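Long-range contacts in rifamycin polyketide synthase (Amycolatopsis mediterranei, PDB 4LN9), which probably catalyses the dehydration of a beta-hydroxyacyl polyketide intermediate, as the dehydratase domain of the terminal module of rifamycin polyketide synthase: residues L67-V72 with G195-A200; V75-G80 with P107-R112; R131-F136 with G151-E156; A200-W205 with E218-E223; S278-R283 with L294-E299. All coordinates share one frame; numbering follows the deposited sequence.

Contact 1 (L67-V72 with G195-A200); sequences LADHAV and GPTFRA
Asp69 and Thr197 meet with their side chains at about a right angle, and one carboxylate oxygen takes both bonds that Thr197 offers. The hydroxyl Thr197 OG1 donates to the anti lone pair of Asp69 OD2 over a short 2.5 Å, while Thr197 N reaches the same Asp69 OD2 at 3.0 Å from above the carboxylate plane. Hydroxyl and amide can converge on one oxygen because OG1 is turned to lie beside its own backbone N (chi1 -56°). The other oxygen, Asp69 OD1, rests against Pro196 CD at 3.4 Å. A backbone bond from Gly195 N to Asp69 O (2.8 Å) adds a third tie, so Asp69 grips the turn with main chain and side chain together. Beyond it Phe198 packs against His70: the methylene His70 CB sits over one face of the Phe198 ring, 3.8 Å from its centroid, a CH-pi contact. With His70 CG anti to the backbone N (chi1 -174°), the imidazole extends past the same phenyl ring, their planes inclined at 46°. His70 ND1 is hydrogen-bonded to Ile77 O, which should fix the rotation of the imidazole. In dehydratases of this family a histidine of the first hotdog faces an aspartate of the second across the active site; the positions of His70 and Asp240 are consistent with that. Phe198 also packs on Ala237 and Asp240 of helix 236-251, Thr197 touches Trp66 and His235, and Ala71 pairs through its backbone with Gly193 of strand 192-194. Strand 70-72 lies between strands 75-76 and 192-194, and the loop after 192-194 leads into strand 201-207.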
# COMPACT_ATOMS: atom_id res chain seq x y z
N LEU A 67 -21.71 11.82 -1.16
CA LEU A 67 -21.88 10.84 -0.09
C LEU A 67 -22.90 11.31 0.95
O LEU A 67 -23.56 10.50 1.60
CB LEU A 67 -20.54 10.53 0.59
CG LEU A 67 -19.43 9.88 -0.24
CD1 LEU A 67 -18.15 9.77 0.59
CD2 LEU A 67 -19.85 8.51 -0.77
N ALA A 68 -23.06 12.63 1.07
CA ALA A 68 -24.05 13.19 1.97
C ALA A 68 -25.46 12.77 1.57
O ALA A 68 -26.36 12.71 2.41
CB ALA A 68 -23.94 14.71 2.01
N ASP A 69 -25.61 12.32 0.33
CA ASP A 69 -26.93 11.93 -0.19
C ASP A 69 -27.36 10.53 0.24
O ASP A 69 -28.45 10.07 -0.11
CB ASP A 69 -26.97 12.05 -1.71
CG ASP A 69 -27.12 13.48 -2.17
OD1 ASP A 69 -27.38 14.35 -1.31
OD2 ASP A 69 -26.92 13.75 -3.37
N HIS A 70 -26.51 9.84 1.00
CA HIS A 70 -26.88 8.58 1.64
C HIS A 70 -26.60 8.63 3.10
O HIS A 70 -25.44 8.57 3.52
CB HIS A 70 -26.14 7.42 1.00
CG HIS A 70 -26.58 6.06 1.51
ND1 HIS A 70 -26.04 5.49 2.60
CD2 HIS A 70 -27.53 5.17 1.02
CE1 HIS A 70 -26.63 4.30 2.82
NE2 HIS A 70 -27.54 4.10 1.85
N ALA A 71 -27.64 8.87 3.90
CA ALA A 71 -27.48 9.04 5.34
C ALA A 71 -28.62 8.32 6.05
O ALA A 71 -29.76 8.36 5.60
CB ALA A 71 -27.48 10.52 5.70
N VAL A 72 -28.28 7.56 7.08
CA VAL A 72 -29.29 6.83 7.85
C VAL A 72 -29.43 7.38 9.26
O VAL A 72 -28.48 7.36 10.05
CB VAL A 72 -28.98 5.32 7.90
CG1 VAL A 72 -30.02 4.59 8.75
CG2 VAL A 72 -28.94 4.73 6.49
N GLY A 195 -30.83 11.53 -0.42
CA GLY A 195 -30.73 12.78 -1.16
C GLY A 195 -30.80 12.57 -2.66
O GLY A 195 -30.93 11.43 -3.12
N PRO A 196 -30.62 13.65 -3.42
CA PRO A 196 -30.86 13.71 -4.87
C PRO A 196 -30.08 12.67 -5.66
O PRO A 196 -30.59 12.14 -6.64
CB PRO A 196 -30.39 15.12 -5.24
CG PRO A 196 -30.62 15.92 -4.00
CD PRO A 196 -30.34 14.99 -2.86
N THR A 197 -28.82 12.44 -5.29
CA THR A 197 -28.01 11.45 -6.00
C THR A 197 -28.65 10.07 -5.97
O THR A 197 -28.60 9.34 -6.96
CB THR A 197 -26.58 11.37 -5.44
OG1 THR A 197 -25.97 12.67 -5.47
CG2 THR A 197 -25.74 10.41 -6.27
N PHE A 198 -29.31 9.74 -4.86
CA PHE A 198 -29.82 8.39 -4.68
C PHE A 198 -31.29 8.25 -5.06
O PHE A 198 -31.82 7.14 -5.12
CB PHE A 198 -29.61 7.91 -3.24
CG PHE A 198 -28.20 7.53 -2.94
CD1 PHE A 198 -27.83 6.20 -2.83
CD2 PHE A 198 -27.22 8.50 -2.84
CE1 PHE A 198 -26.52 5.84 -2.57
CE2 PHE A 198 -25.90 8.16 -2.57
CZ PHE A 198 -25.55 6.82 -2.46
N ARG A 199 -31.97 9.37 -5.25
CA ARG A 199 -33.37 9.32 -5.65
C ARG A 199 -33.52 9.04 -7.14
O ARG A 199 -33.81 9.94 -7.93
CB ARG A 199 -34.11 10.59 -5.23
CG ARG A 199 -34.31 10.70 -3.72
CD ARG A 199 -35.31 11.78 -3.34
NE ARG A 199 -34.92 13.09 -3.85
CZ ARG A 199 -34.32 14.03 -3.13
NH1 ARG A 199 -34.07 13.82 -1.84
NH2 ARG A 199 -33.96 15.17 -3.69
N ALA A 200 -33.18 7.81 -7.54
CA ALA A 200 -33.00 7.49 -8.95
C ALA A 200 -34.10 6.56 -9.47
O ALA A 200 -34.09 6.19 -10.64
CB ALA A 200 -31.63 6.89 -9.19

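Contact 2 (V75-G80 with P107-R112); sequences VVIVPG and PLVVPR
The guanidinium of Arg112 carries Val76 on one face: the methyl Val76 CG2 stands above that plane, offset toward its rim, 3.8 Å from Arg112 NH2. A chain bent at chi2 and chi3 (63° and 81°) folds the arginine back over the valine, whose side chain it crosses at about a right angle. The other branch, Val76 CG1, presses against Val110 CB at 3.6 Å. Further along, Val78 and Leu108 lie side by side and point the same way, with Val78 CG2 3.6 Å from Leu108 CG; Val78 CG2 also meets Val110 CG2, closing a continuous apolar row. Between these pairs Ile77 and Val109 form a single backbone bridge. Val110 N donates to Val76 O, and Val78 N meets Leu108 O at 2.9 Å in a much straighter bond (169° at the hydrogen). On each side of the bridge a water supplies the second link of a pair that has one direct bond. One accepts from Val76 N and donates to Val110 O at 2.6 Å; the second accepts from Leu108 N at 2.7 Å and donates to Val78 O. The two chains thus meet at one bridge. Leu61 packs on Val76, Val110 and Arg112, Leu108 reaches Ser137 of strand 131-139 and Val118 of strand 116-122, and Val109 touches Arg139 of strand 131-139. Pro79 takes the N-cap position of helix 80-93, so the contact lies where strand 75-76 gives way to that helix, beside the loop between strands 98-104 and 116-122.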
# COMPACT_ATOMS: atom_id res chain seq x y z
N VAL A 75 -26.93 10.35 9.78
CA VAL A 75 -25.51 10.00 9.77
C VAL A 75 -25.10 9.55 8.37
O VAL A 75 -25.60 8.54 7.87
CB VAL A 75 -25.21 8.86 10.76
CG1 VAL A 75 -23.72 8.55 10.78
CG2 VAL A 75 -25.71 9.22 12.15
N VAL A 76 -24.17 10.27 7.74
CA VAL A 76 -23.61 9.83 6.46
C VAL A 76 -22.85 8.51 6.62
O VAL A 76 -21.92 8.41 7.41
CB VAL A 76 -22.66 10.88 5.84
CG1 VAL A 76 -22.12 10.38 4.51
CG2 VAL A 76 -23.39 12.21 5.67
N ILE A 77 -23.33 7.47 5.93
CA ILE A 77 -22.64 6.18 5.89
C ILE A 77 -22.50 5.70 4.45
O ILE A 77 -23.41 5.90 3.64
CB ILE A 77 -23.38 5.11 6.73
CG1 ILE A 77 -24.63 4.62 6.00
CG2 ILE A 77 -23.74 5.66 8.10
CD1 ILE A 77 -25.43 3.60 6.78
N VAL A 78 -21.32 5.19 4.08
CA VAL A 78 -21.12 4.67 2.73
C VAL A 78 -22.07 3.50 2.50
O VAL A 78 -22.23 2.65 3.37
CB VAL A 78 -19.66 4.22 2.49
CG1 VAL A 78 -19.53 3.53 1.14
CG2 VAL A 78 -18.72 5.41 2.58
N PRO A 79 -22.89 3.60 1.44
CA PRO A 79 -23.85 2.52 1.21
C PRO A 79 -23.14 1.17 1.07
O PRO A 79 -22.01 1.11 0.59
CB PRO A 79 -24.51 2.91 -0.12
CG PRO A 79 -23.52 3.81 -0.79
CD PRO A 79 -22.86 4.57 0.33
N GLY A 80 -23.82 0.10 1.47
CA GLY A 80 -23.41 -1.25 1.12
C GLY A 80 -22.93 -1.39 -0.31
O GLY A 80 -21.98 -2.11 -0.59
N PRO A 107 -20.99 -0.20 9.71
CA PRO A 107 -21.16 0.95 8.83
C PRO A 107 -19.87 1.75 8.66
O PRO A 107 -19.16 2.01 9.63
CB PRO A 107 -22.21 1.79 9.56
CG PRO A 107 -23.01 0.80 10.33
CD PRO A 107 -22.02 -0.24 10.77
N LEU A 108 -19.55 2.10 7.41
CA LEU A 108 -18.45 3.01 7.12
C LEU A 108 -18.91 4.46 7.22
O LEU A 108 -19.39 5.03 6.24
CB LEU A 108 -17.87 2.71 5.73
CG LEU A 108 -16.82 3.64 5.11
CD1 LEU A 108 -15.93 4.28 6.18
CD2 LEU A 108 -15.98 2.90 4.08
N VAL A 109 -18.90 4.99 8.43
CA VAL A 109 -19.38 6.35 8.69
C VAL A 109 -18.44 7.37 8.07
O VAL A 109 -17.22 7.30 8.24
CB VAL A 109 -19.49 6.63 10.20
CG1 VAL A 109 -19.82 8.09 10.44
CG2 VAL A 109 -20.55 5.73 10.82
N VAL A 110 -19.00 8.30 7.30
CA VAL A 110 -18.24 9.46 6.85
C VAL A 110 -18.50 10.63 7.79
O VAL A 110 -19.65 10.95 8.08
CB VAL A 110 -18.62 9.88 5.41
CG1 VAL A 110 -17.69 10.97 4.91
CG2 VAL A 110 -18.58 8.67 4.49
N PRO A 111 -17.42 11.19 8.37
CA PRO A 111 -17.53 12.26 9.36
C PRO A 111 -17.97 13.58 8.74
O PRO A 111 -17.50 13.95 7.66
CB PRO A 111 -16.10 12.38 9.89
CG PRO A 111 -15.23 11.87 8.79
CD PRO A 111 -16.03 10.78 8.12
N ARG A 112 -18.87 14.30 9.41
CA ARG A 112 -19.43 15.54 8.86
C ARG A 112 -18.37 16.63 8.70
O ARG A 112 -18.49 17.48 7.82
CB ARG A 112 -20.60 16.04 9.71
CG ARG A 112 -21.46 17.11 9.03
CD ARG A 112 -22.15 16.58 7.77
NE ARG A 112 -23.36 15.83 8.07
CZ ARG A 112 -24.32 15.58 7.18
NH1 ARG A 112 -24.25 16.07 5.95
NH2 ARG A 112 -25.37 14.84 7.53
O HOH W 1 -21.83 12.12 8.97
O HOH W 2 -21.13 1.12 5.44

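Contact 3 (R131-F136 with G151-E156); sequences RTVDVF and GVLVPE
Leu153 reaches across the ladder to Val133, two residues further along the facing strand than its own partner Arg131. Its CB stays beside the backbone, 4.2 Å from Arg131 O. Leu153 CG then approaches Val133 CG1 at 4.1 Å, and the branch Leu153 CD1 ends against Val133 CB at 3.8 Å. Val133 CG1 occupies the crowded position between the backbone N and the carbonyl carbon (chi1 59°), which tips it over Gly151, 3.6 Å from Gly151 C; the glycine adds no side chain there. Four backbone bonds hold the frame: Arg131 with Leu153 and Val133 with Gly151 are hydrogen-bonded pairs, and Thr132 with Val152 is the non-hydrogen-bonded pair between them. The face that holds Val133 and Leu153 is packed on Val120, Leu122 and Leu99, whereas Arg131 NH1 turns off to Asp51 O and Gly123 O. Thr132, on the other face, packs on Gln49 of the second subunit. The strands, at 135°, form the antiparallel hairpin 131-139/146-154, part of the strongly twisted sheet of the first hotdog.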
# COMPACT_ATOMS: atom_id res chain seq x y z
N ARG A 131 -9.54 -14.92 -4.01
CA ARG A 131 -8.83 -14.04 -3.09
C ARG A 131 -9.78 -13.51 -2.03
O ARG A 131 -10.93 -13.18 -2.33
CB ARG A 131 -8.20 -12.87 -3.85
CG ARG A 131 -7.28 -13.27 -5.00
CD ARG A 131 -6.81 -12.02 -5.74
NE ARG A 131 -5.82 -12.32 -6.77
CZ ARG A 131 -4.52 -12.08 -6.65
NH1 ARG A 131 -4.04 -11.64 -5.49
NH2 ARG A 131 -3.70 -12.33 -7.66
N THR A 132 -9.29 -13.38 -0.80
CA THR A 132 -10.04 -12.65 0.22
C THR A 132 -10.02 -11.16 -0.08
O THR A 132 -9.06 -10.64 -0.65
CB THR A 132 -9.46 -12.88 1.62
OG1 THR A 132 -8.08 -12.52 1.63
CG2 THR A 132 -9.61 -14.34 2.03
N VAL A 133 -11.10 -10.47 0.29
CA VAL A 133 -11.13 -9.02 0.25
C VAL A 133 -11.69 -8.48 1.56
O VAL A 133 -12.55 -9.11 2.18
CB VAL A 133 -11.96 -8.51 -0.95
CG1 VAL A 133 -13.38 -9.02 -0.88
CG2 VAL A 133 -11.93 -6.99 -1.01
N ASP A 134 -11.01 -7.48 2.12
CA ASP A 134 -11.48 -6.83 3.34
C ASP A 134 -11.48 -5.32 3.14
O ASP A 134 -10.62 -4.78 2.44
CB ASP A 134 -10.56 -7.19 4.52
CG ASP A 134 -10.68 -8.65 4.92
OD1 ASP A 134 -11.59 -8.98 5.71
OD2 ASP A 134 -9.79 -9.45 4.54
N VAL A 135 -12.47 -4.64 3.72
CA VAL A 135 -12.51 -3.19 3.67
C VAL A 135 -12.37 -2.59 5.06
O VAL A 135 -13.08 -2.97 5.99
CB VAL A 135 -13.81 -2.67 3.01
CG1 VAL A 135 -13.86 -1.15 3.05
CG2 VAL A 135 -13.91 -3.18 1.58
N PHE A 136 -11.36 -1.73 5.23
CA PHE A 136 -11.07 -1.12 6.53
C PHE A 136 -11.21 0.39 6.45
O PHE A 136 -10.90 0.99 5.43
CB PHE A 136 -9.65 -1.47 6.99
CG PHE A 136 -9.38 -2.94 7.08
CD1 PHE A 136 -9.76 -3.66 8.21
CD2 PHE A 136 -8.62 -3.58 6.12
CE1 PHE A 136 -9.49 -5.01 8.31
CE2 PHE A 136 -8.31 -4.93 6.23
CZ PHE A 136 -8.77 -5.65 7.32
N GLY A 151 -14.88 -10.56 2.46
CA GLY A 151 -15.46 -11.42 1.43
C GLY A 151 -14.45 -12.15 0.56
O GLY A 151 -13.29 -12.31 0.93
N VAL A 152 -14.94 -12.62 -0.58
CA VAL A 152 -14.16 -13.47 -1.47
C VAL A 152 -14.44 -13.09 -2.93
O VAL A 152 -15.60 -12.96 -3.32
CB VAL A 152 -14.52 -14.96 -1.28
CG1 VAL A 152 -13.76 -15.83 -2.26
CG2 VAL A 152 -14.24 -15.39 0.16
N LEU A 153 -13.39 -12.80 -3.68
CA LEU A 153 -13.50 -12.61 -5.12
C LEU A 153 -12.91 -13.79 -5.88
O LEU A 153 -11.94 -14.40 -5.43
CB LEU A 153 -12.80 -11.31 -5.53
CG LEU A 153 -13.44 -10.08 -4.89
CD1 LEU A 153 -12.41 -8.99 -4.67
CD2 LEU A 153 -14.60 -9.58 -5.75
N VAL A 154 -13.56 -14.16 -6.97
CA VAL A 154 -13.15 -15.33 -7.74
C VAL A 154 -13.03 -14.96 -9.22
O VAL A 154 -13.62 -13.98 -9.67
CB VAL A 154 -14.14 -16.50 -7.58
CG1 VAL A 154 -14.26 -16.89 -6.12
CG2 VAL A 154 -15.50 -16.13 -8.16
N PRO A 155 -12.23 -15.73 -9.97
CA PRO A 155 -12.11 -15.45 -11.40
C PRO A 155 -13.41 -15.79 -12.12
O PRO A 155 -14.26 -16.47 -11.55
CB PRO A 155 -10.98 -16.39 -11.86
CG PRO A 155 -10.32 -16.87 -10.61
CD PRO A 155 -11.39 -16.87 -9.56
N GLU A 156 -13.64 -15.15 -13.26
CA GLU A 156 -14.78 -15.51 -14.10
C GLU A 156 -14.43 -16.71 -14.97
O GLU A 156 -13.70 -16.57 -15.95
CB GLU A 156 -15.17 -14.33 -14.99
CG GLU A 156 -16.41 -14.59 -15.83
CD GLU A 156 -17.69 -14.21 -15.10
OE1 GLU A 156 -18.17 -13.08 -15.30
OE2 GLU A 156 -18.17 -15.02 -14.27

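Contact 4 (A200-W205 with E218-E223); sequences AVRAVW and EIALPE
Ala200 CB is wedged into the facing chain, 3.3 Å from Ala220 O, with Ile219 CG2 and Leu221 CD2 beside it. The carbonyl oxygen Ala200 O accepts Ala220 N at 2.9 Å. Next along, Ile219 turns CG1 beside its own backbone N (chi1 -44°), and this sends Ile219 CD1 to Val201 CG2 at 3.9 Å. Arg202 is turned toward the facing strand, its CG 3.9 Å from Ala220 CB. Arg202 N donates to Glu218 O at 2.8 Å, and Glu218 N returns a longer bond of 3.2 Å to Ala203 O. Arg202 and Ala203 therefore both face Glu218, a classic beta bulge that shifts the register by one residue. Past the bulge, the indole of Trp205 meets Glu218 edge-on: Glu218 CG lies in the ring plane at the CH2-CZ3 edge, and Glu218 OE2 comes to 3.6 Å from Trp205 CH2, with ring and carboxylate planes 37° apart. In the second shell Trp170 NE1 is hydrogen-bonded to Glu218 OE2, while the Trp170 ring also meets Trp205 edge-to-face, so Trp170 probably holds both in place. Helix 236-251 packs against Ala200 and Ile219 through Ala241. The hairpin of strands 201-207 and 214-220 is thus apolar toward the helix of the second hotdog. The face of Glu218 sets a carboxylate against the edge of an aromatic ring, where the slightly positive C-H groups and the N-H of Trp170 would probably stabilise the negative charge.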
# COMPACT_ATOMS: atom_id res chain seq x y z
N ALA A 200 -33.18 7.81 -7.54
CA ALA A 200 -33.00 7.49 -8.95
C ALA A 200 -34.10 6.56 -9.47
O ALA A 200 -34.09 6.19 -10.64
CB ALA A 200 -31.63 6.89 -9.19
N VAL A 201 -35.00 6.14 -8.59
CA VAL A 201 -36.11 5.29 -9.01
C VAL A 201 -37.15 6.11 -9.77
O VAL A 201 -37.72 7.05 -9.23
CB VAL A 201 -36.77 4.59 -7.81
CG1 VAL A 201 -37.96 3.76 -8.28
CG2 VAL A 201 -35.76 3.72 -7.08
N ARG A 202 -37.32 5.80 -11.06
CA ARG A 202 -38.16 6.61 -11.94
C ARG A 202 -39.57 6.04 -12.09
O ARG A 202 -40.53 6.78 -12.33
CB ARG A 202 -37.51 6.76 -13.31
CG ARG A 202 -36.16 7.46 -13.27
CD ARG A 202 -36.33 8.97 -13.30
NE ARG A 202 -36.99 9.39 -14.53
CZ ARG A 202 -37.62 10.55 -14.68
NH1 ARG A 202 -37.64 11.44 -13.69
NH2 ARG A 202 -38.21 10.84 -15.83
N ALA A 203 -39.68 4.72 -12.04
CA ALA A 203 -40.97 4.05 -12.14
C ALA A 203 -40.83 2.68 -11.50
O ALA A 203 -39.75 2.09 -11.50
CB ALA A 203 -41.38 3.91 -13.60
N VAL A 204 -41.93 2.17 -10.96
CA VAL A 204 -41.95 0.82 -10.40
C VAL A 204 -43.22 0.11 -10.85
O VAL A 204 -44.27 0.72 -10.97
CB VAL A 204 -41.91 0.87 -8.86
CG1 VAL A 204 -42.25 -0.50 -8.29
CG2 VAL A 204 -40.55 1.34 -8.38
N TRP A 205 -43.07 -1.15 -11.26
CA TRP A 205 -44.23 -2.02 -11.46
C TRP A 205 -44.11 -3.23 -10.59
O TRP A 205 -43.01 -3.71 -10.34
CB TRP A 205 -44.35 -2.46 -12.92
CG TRP A 205 -44.40 -1.31 -13.90
CD1 TRP A 205 -45.51 -0.82 -14.58
CD2 TRP A 205 -43.25 -0.59 -14.45
NE1 TRP A 205 -45.14 0.18 -15.44
CE2 TRP A 205 -43.80 0.37 -15.41
CE3 TRP A 205 -41.88 -0.62 -14.24
CZ2 TRP A 205 -42.99 1.25 -16.11
CZ3 TRP A 205 -41.08 0.27 -14.94
CH2 TRP A 205 -41.62 1.17 -15.87
N GLU A 218 -37.51 1.29 -13.60
CA GLU A 218 -36.53 2.06 -14.34
C GLU A 218 -35.77 2.97 -13.40
O GLU A 218 -36.35 3.62 -12.53
CB GLU A 218 -37.20 2.87 -15.45
CG GLU A 218 -37.86 2.00 -16.52
CD GLU A 218 -38.38 2.80 -17.71
OE1 GLU A 218 -37.83 3.88 -18.00
OE2 GLU A 218 -39.26 2.27 -18.42
N ILE A 219 -34.44 2.90 -13.50
CA ILE A 219 -33.56 3.65 -12.62
C ILE A 219 -32.72 4.57 -13.49
O ILE A 219 -32.23 4.15 -14.54
CB ILE A 219 -32.61 2.72 -11.85
CG1 ILE A 219 -33.37 1.50 -11.31
CG2 ILE A 219 -31.90 3.47 -10.74
CD1 ILE A 219 -34.37 1.84 -10.22
N ALA A 220 -32.67 5.85 -13.14
CA ALA A 220 -31.82 6.80 -13.84
C ALA A 220 -31.23 7.80 -12.85
O ALA A 220 -31.96 8.39 -12.06
CB ALA A 220 -32.61 7.52 -14.92
N LEU A 221 -29.91 7.90 -12.84
CA LEU A 221 -29.24 8.87 -11.97
C LEU A 221 -29.58 10.28 -12.43
O LEU A 221 -29.71 10.52 -13.63
CB LEU A 221 -27.72 8.66 -12.03
CG LEU A 221 -27.13 7.47 -11.28
CD1 LEU A 221 -25.61 7.57 -11.23
CD2 LEU A 221 -27.71 7.36 -9.87
N PRO A 222 -29.68 11.22 -11.49
CA PRO A 222 -29.86 12.62 -11.89
C PRO A 222 -28.65 13.12 -12.67
O PRO A 222 -27.57 12.52 -12.59
CB PRO A 222 -29.97 13.36 -10.55
CG PRO A 222 -29.27 12.48 -9.57
CD PRO A 222 -29.53 11.07 -10.03
N GLU A 223 -28.83 14.18 -13.45
CA GLU A 223 -27.77 14.64 -14.34
C GLU A 223 -26.50 15.03 -13.58
O GLU A 223 -25.40 14.91 -14.11
CB GLU A 223 -28.26 15.81 -15.21
CG GLU A 223 -28.84 15.39 -16.55
CD GLU A 223 -27.83 14.67 -17.43
OE1 GLU A 223 -26.71 15.21 -17.62
OE2 GLU A 223 -28.18 13.62 -18.00

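Contact 5 (S278-R283 with L294-E299); sequences SVLRVR and LEAVDE
Strands 279-283 and 294-297 run antiparallel with their axes at 146°; Arg281 with Val297 and Arg283 with Glu295 form hydrogen-bonded pairs on either side of the non-hydrogen-bonded pair Val282 with Ala296. Arg281 reaches past its partner to grip Glu299, beyond the end of strand 294-297, side-on in a salt bridge with two nitrogens: Arg281 NE bonds Glu299 OE2 at 2.9 Å and Arg281 NH2 bonds Glu299 OE1 at 2.8 Å. Both oxygens lie near the guanidinium plane and are met on their syn sides, though the planes are 43° apart. The arginine is extended from CG to NE, whereas Glu299 bends back at chi2 (-57°). These strands form a beta hairpin in the second half of the double hotdog, and the face with Val282 and Ala296 turns to helix 236-251. On that face Val282 CG1 meets Ala296 CB at 3.7 Å, Leu280 CD1 meets the same Ala296 CB at 3.9 Å, and Leu294 CD1 lies against Val282 CB. Leu238, Ala242 and Leu239 of the helix cover this row. On the face of Arg281 and Arg283, Arg281 NH1 bonds Phe167 O, Trp170 makes a cation-pi contact with Arg281, and Arg283 NE pairs with Glu214.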
# COMPACT_ATOMS: atom_id res chain seq x y z
N SER A 278 -25.64 4.49 -16.48
CA SER A 278 -26.35 5.52 -15.72
C SER A 278 -27.87 5.35 -15.73
O SER A 278 -28.57 6.02 -14.97
CB SER A 278 -25.96 6.92 -16.19
OG SER A 278 -26.09 7.05 -17.59
N VAL A 279 -28.36 4.40 -16.51
CA VAL A 279 -29.79 4.16 -16.61
C VAL A 279 -30.02 2.65 -16.73
O VAL A 279 -29.23 1.96 -17.37
CB VAL A 279 -30.37 4.85 -17.86
CG1 VAL A 279 -30.24 6.36 -17.74
CG2 VAL A 279 -29.66 4.35 -19.11
N LEU A 280 -30.94 2.11 -15.93
CA LEU A 280 -31.14 0.67 -15.91
C LEU A 280 -32.62 0.31 -16.04
O LEU A 280 -33.48 1.05 -15.57
CB LEU A 280 -30.60 0.07 -14.61
CG LEU A 280 -29.10 0.16 -14.30
CD1 LEU A 280 -28.84 -0.45 -12.93
CD2 LEU A 280 -28.26 -0.52 -15.37
N ARG A 281 -32.89 -0.87 -16.60
CA ARG A 281 -34.12 -1.59 -16.30
C ARG A 281 -33.80 -2.77 -15.40
O ARG A 281 -32.82 -3.48 -15.64
CB ARG A 281 -34.75 -2.11 -17.60
CG ARG A 281 -35.11 -1.04 -18.62
CD ARG A 281 -35.68 -1.67 -19.88
NE ARG A 281 -35.66 -0.76 -21.01
CZ ARG A 281 -36.09 -1.05 -22.23
NH1 ARG A 281 -36.55 -2.27 -22.51
NH2 ARG A 281 -36.02 -0.14 -23.19
N VAL A 282 -34.57 -2.94 -14.34
CA VAL A 282 -34.24 -3.91 -13.30
C VAL A 282 -35.42 -4.83 -12.97
O VAL A 282 -36.58 -4.43 -13.08
CB VAL A 282 -33.75 -3.22 -12.01
CG1 VAL A 282 -32.72 -2.14 -12.35
CG2 VAL A 282 -34.92 -2.62 -11.25
N ARG A 283 -35.11 -6.10 -12.74
CA ARG A 283 -36.05 -7.03 -12.10
C ARG A 283 -35.50 -7.49 -10.76
O ARG A 283 -34.39 -8.02 -10.68
CB ARG A 283 -36.30 -8.25 -13.00
CG ARG A 283 -37.12 -9.35 -12.33
CD ARG A 283 -37.20 -10.60 -13.19
NE ARG A 283 -38.05 -11.63 -12.60
CZ ARG A 283 -37.60 -12.60 -11.80
NH1 ARG A 283 -36.31 -12.65 -11.48
NH2 ARG A 283 -38.43 -13.53 -11.35
N LEU A 294 -31.19 -9.85 -8.16
CA LEU A 294 -31.29 -8.71 -9.06
C LEU A 294 -30.70 -9.05 -10.43
O LEU A 294 -29.69 -9.75 -10.52
CB LEU A 294 -30.59 -7.48 -8.47
CG LEU A 294 -30.35 -6.29 -9.40
CD1 LEU A 294 -31.65 -5.59 -9.73
CD2 LEU A 294 -29.36 -5.31 -8.77
N GLU A 295 -31.41 -8.65 -11.48
CA GLU A 295 -30.83 -8.59 -12.83
C GLU A 295 -31.16 -7.22 -13.40
O GLU A 295 -32.27 -6.72 -13.23
CB GLU A 295 -31.43 -9.69 -13.71
CG GLU A 295 -30.79 -9.83 -15.09
CD GLU A 295 -31.21 -11.10 -15.82
OE1 GLU A 295 -32.43 -11.33 -15.96
OE2 GLU A 295 -30.32 -11.85 -16.29
N ALA A 296 -30.16 -6.56 -13.98
CA ALA A 296 -30.36 -5.22 -14.53
C ALA A 296 -29.68 -5.09 -15.89
O ALA A 296 -28.61 -5.66 -16.11
CB ALA A 296 -29.84 -4.17 -13.57
N VAL A 297 -30.39 -4.48 -16.83
CA VAL A 297 -29.85 -4.22 -18.17
C VAL A 297 -29.82 -2.72 -18.45
O VAL A 297 -30.50 -1.94 -17.78
CB VAL A 297 -30.67 -4.93 -19.27
CG1 VAL A 297 -30.63 -6.44 -19.09
CG2 VAL A 297 -32.11 -4.42 -19.28
N ASP A 298 -28.98 -2.31 -19.40
CA ASP A 298 -29.02 -0.93 -19.88
C ASP A 298 -30.09 -0.78 -20.96
O ASP A 298 -30.79 -1.73 -21.28
CB ASP A 298 -27.65 -0.47 -20.38
CG ASP A 298 -27.13 -1.31 -21.53
OD1 ASP A 298 -27.95 -1.81 -22.33
OD2 ASP A 298 -25.89 -1.40 -21.68
N GLU A 299 -30.25 0.44 -21.47
CA GLU A 299 -31.37 0.72 -22.36
C GLU A 299 -31.22 0.03 -23.72
O GLU A 299 -32.22 -0.24 -24.39
CB GLU A 299 -31.56 2.23 -22.53
CG GLU A 299 -32.44 2.84 -21.45
CD GLU A 299 -33.81 2.18 -21.38
OE1 GLU A 299 -34.47 2.10 -22.44
OE2 GLU A 299 -34.16 1.64 -20.31
O HOH W 3 -34.61 2.43 -17.94

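In the fold
Contacts 2 and 3 follow one another in the first half of the chain, nested within the loop that contact 1 closes; contacts 4 and 5 come after it in series. Contacts 1 and 2, with centres about 11 Å apart, share the small sheet of strands 75-76, 70-72 and 192-194. Contact 1 shares Ala200 with contact 4, so the loop it fastens runs straight into that hairpin. Contacts 4 and 5 lie about 10 Å apart between centres, joined by pairing of strands 214-220 and 279-285. Contact 3 stands about 30 Å from contact 4, centre to centre, in the first hotdog. Contact 1, whose segments come from the two halves, probably lies beside the active site between the hotdogs.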